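Local atomic coordinates of alpha-glucosidase (PDB entry 5XFM), a protein that probably hydrolyses beta-L-arabinopyranosides and alpha-galactosides as a calcium-binding member of glycoside hydrolase family 97. Residues Asp215-Gly220 with Ser283-Thr288. The protein carries 1 engineered substitution. Residues are numbered along the deposited sequence; the frame is centred on the assembly and turned at random.
Sequences DSRYCG and SPLYET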
loop_
_atom_site.group_PDB
_atom_site.type_symbol
_atom_site.label_atom_id
_atom_site.label_comp_id
_atom_site.label_asym_id
_atom_site.label_seq_id
_atom_site.Cartn_x
_atom_site.Cartn_y
_atom_site.Cartn_z
ATOM N N ASP A 215 9.874 -7.474 -8.435
ATOM C CA ASP A 215 9.266 -8.731 -8.829
ATOM C C ASP A 215 10.237 -9.853 -8.546
ATOM O O ASP A 215 11.117 -9.715 -7.701
ATOM C CB ASP A 215 8.856 -8.719 -10.309
ATOM C CG ASP A 215 9.980 -8.271 -11.242
ATOM O OD1 ASP A 215 11.156 -8.640 -11.024
ATOM O OD2 ASP A 215 9.674 -7.548 -12.213
ATOM N N SER A 216 10.112 -10.941 -9.293
ATOM C CA SER A 216 10.921 -12.129 -9.054
ATOM C C SER A 216 12.424 -11.886 -9.235
ATOM O O SER A 216 13.243 -12.692 -8.797
ATOM C CB SER A 216 10.443 -13.274 -9.957
ATOM O OG SER A 216 10.686 -13.000 -11.320
ATOM N N ARG A 217 12.785 -10.787 -9.894
ATOM C CA ARG A 217 14.186 -10.524 -10.224
ATOM C C ARG A 217 14.967 -9.815 -9.112
ATOM O O ARG A 217 16.137 -9.496 -9.284
ATOM C CB ARG A 217 14.273 -9.717 -11.524
ATOM C CG ARG A 217 14.082 -10.578 -12.773
ATOM C CD ARG A 217 13.759 -9.760 -14.011
ATOM N NE ARG A 217 12.468 -9.087 -13.906
ATOM C CZ ARG A 217 12.096 -8.054 -14.659
ATOM N NH1 ARG A 217 12.922 -7.565 -15.579
ATOM N NH2 ARG A 217 10.899 -7.506 -14.491
ATOM N N TYR A 218 14.341 -9.591 -7.962
ATOM C CA TYR A 218 15.042 -8.930 -6.867
ATOM C C TYR A 218 14.418 -9.301 -5.529
ATOM O O TYR A 218 13.469 -10.080 -5.465
ATOM C CB TYR A 218 15.011 -7.414 -7.055
ATOM C CG TYR A 218 16.281 -6.663 -6.682
ATOM C CD1 TYR A 218 17.375 -6.641 -7.542
ATOM C CD2 TYR A 218 16.360 -5.925 -5.506
ATOM C CE1 TYR A 218 18.524 -5.933 -7.237
ATOM C CE2 TYR A 218 17.512 -5.207 -5.186
ATOM C CZ TYR A 218 18.592 -5.216 -6.057
ATOM O OH TYR A 218 19.738 -4.510 -5.752
ATOM N N CYS A 219 14.958 -8.727 -4.463
ATOM C CA CYS A 219 14.378 -8.867 -3.139
ATOM C C CYS A 219 13.593 -7.602 -2.819
ATOM O O CYS A 219 13.787 -6.571 -3.461
ATOM C CB CYS A 219 15.474 -9.095 -2.097
ATOM S SG CYS A 219 16.672 -7.736 -2.019
ATOM N N GLY A 220 12.702 -7.681 -1.837
ATOM C CA GLY A 220 12.064 -6.488 -1.308
ATOM C C GLY A 220 13.057 -5.810 -0.384
ATOM O O GLY A 220 13.800 -6.486 0.322
ATOM N N SER A 283 5.562 -1.438 -15.880
ATOM C CA SER A 283 4.628 -1.885 -16.911
ATOM C C SER A 283 4.083 -3.274 -16.581
ATOM O O SER A 283 4.725 -4.023 -15.847
ATOM C CB SER A 283 5.320 -1.892 -18.282
ATOM O OG SER A 283 6.038 -0.686 -18.484
ATOM N N PRO A 284 2.899 -3.621 -17.122
ATOM C CA PRO A 284 2.344 -4.970 -16.948
ATOM C C PRO A 284 3.304 -6.059 -17.413
ATOM O O PRO A 284 3.947 -5.910 -18.451
ATOM C CB PRO A 284 1.083 -4.943 -17.815
ATOM C CG PRO A 284 0.648 -3.522 -17.777
ATOM C CD PRO A 284 1.922 -2.707 -17.744
ATOM N N LEU A 285 3.393 -7.139 -16.646
ATOM C CA LEU A 285 4.293 -8.243 -16.968
ATOM C C LEU A 285 3.573 -9.343 -17.746
ATOM O O LEU A 285 4.208 -10.260 -18.270
ATOM C CB LEU A 285 4.919 -8.806 -15.696
ATOM C CG LEU A 285 5.947 -7.852 -15.072
ATOM C CD1 LEU A 285 6.288 -8.256 -13.645
ATOM C CD2 LEU A 285 7.206 -7.754 -15.933
ATOM N N TYR A 286 2.248 -9.241 -17.824
ATOM C CA TYR A 286 1.471 -10.087 -18.723
ATOM C C TYR A 286 0.133 -9.440 -19.059
ATOM O O TYR A 286 -0.292 -8.472 -18.427
ATOM C CB TYR A 286 1.265 -11.505 -18.159
ATOM C CG TYR A 286 0.752 -11.621 -16.738
ATOM C CD1 TYR A 286 1.637 -11.717 -15.672
ATOM C CD2 TYR A 286 -0.612 -11.679 -16.464
ATOM C CE1 TYR A 286 1.187 -11.844 -14.374
ATOM C CE2 TYR A 286 -1.076 -11.810 -15.157
ATOM C CZ TYR A 286 -0.168 -11.888 -14.120
ATOM O OH TYR A 286 -0.599 -12.010 -12.822
ATOM N N GLU A 287 -0.478 -9.948 -20.123
ATOM C CA GLU A 287 -1.774 -9.489 -20.580
ATOM C C GLU A 287 -2.802 -10.485 -20.054
ATOM O O GLU A 287 -2.500 -11.677 -19.924
ATOM C CB GLU A 287 -1.811 -9.432 -22.111
ATOM C CG GLU A 287 -0.920 -8.352 -22.760
ATOM C CD GLU A 287 -1.429 -6.926 -22.601
ATOM O OE1 GLU A 287 -1.680 -6.270 -23.636
ATOM O OE2 GLU A 287 -1.549 -6.449 -21.453
ATOM N N THR A 288 -3.994 -10.017 -19.705
ATOM C CA THR A 288 -5.019 -10.944 -19.257
ATOM C C THR A 288 -6.162 -11.061 -20.263
ATOM O O THR A 288 -6.493 -10.103 -20.957
ATOM C CB THR A 288 -5.584 -10.552 -17.882
ATOM O OG1 THR A 288 -6.447 -11.596 -17.404
ATOM C CG2 THR A 288 -6.347 -9.243 -17.960
#
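Leu285 reaches across to the paired side chains of Asp215 and Arg217 with its two methyl groups. The contact is small, 87 Å² in all, and no hydrogen bond crosses it. Leu285 CD1 lies 3.7 Å from Asp215 OD2. Leu285 CD2 comes to 4.0 Å from Arg217 NH2, approaching the guanidinium obliquely.

The Asp215 side chain sets up this surface. Its CB points toward the 283-288 loop. With chi1 at 51°, CG is tucked among the backbone atoms, and the carboxylate can turn OD1 back into its own turn. There Asp215 OD1 accepts the backbone N-H of Arg217 at 2.9 Å, on its anti side, and a weak bond from Arg217 NE. Asp215 OD2 accepts from Arg217 NH2 at 2.6 Å, on its syn side, in a salt bridge, with the oxygen lying 24° out of the guanidinium plane. The Arg217 chain bends at chi3 (-65°), and this folds the guanidinium back onto the carboxylate. Three N-H groups of Arg217 thus meet the carboxylate, two firmly and the NE one weakly. With an alanine here, the Arg217 guanidinium would probably lose its anionic mate and be free to swing away from Leu285, and the Asx-turn bond would go too.

Helix 410-425 lies beside both loops: Asp215 touches Glu417 and Tyr286 touches Leu420. Leu285 also makes a backbone hydrogen bond with Met444. The contact joins a loop of the N-terminal beta domain to the loop leading into strand 295-299, the first strand of the TIM-barrel-like catalytic domain. On the N-terminal side, the motif is an Asx turn at Asp215 within a type I beta turn from Asp215 to Tyr218.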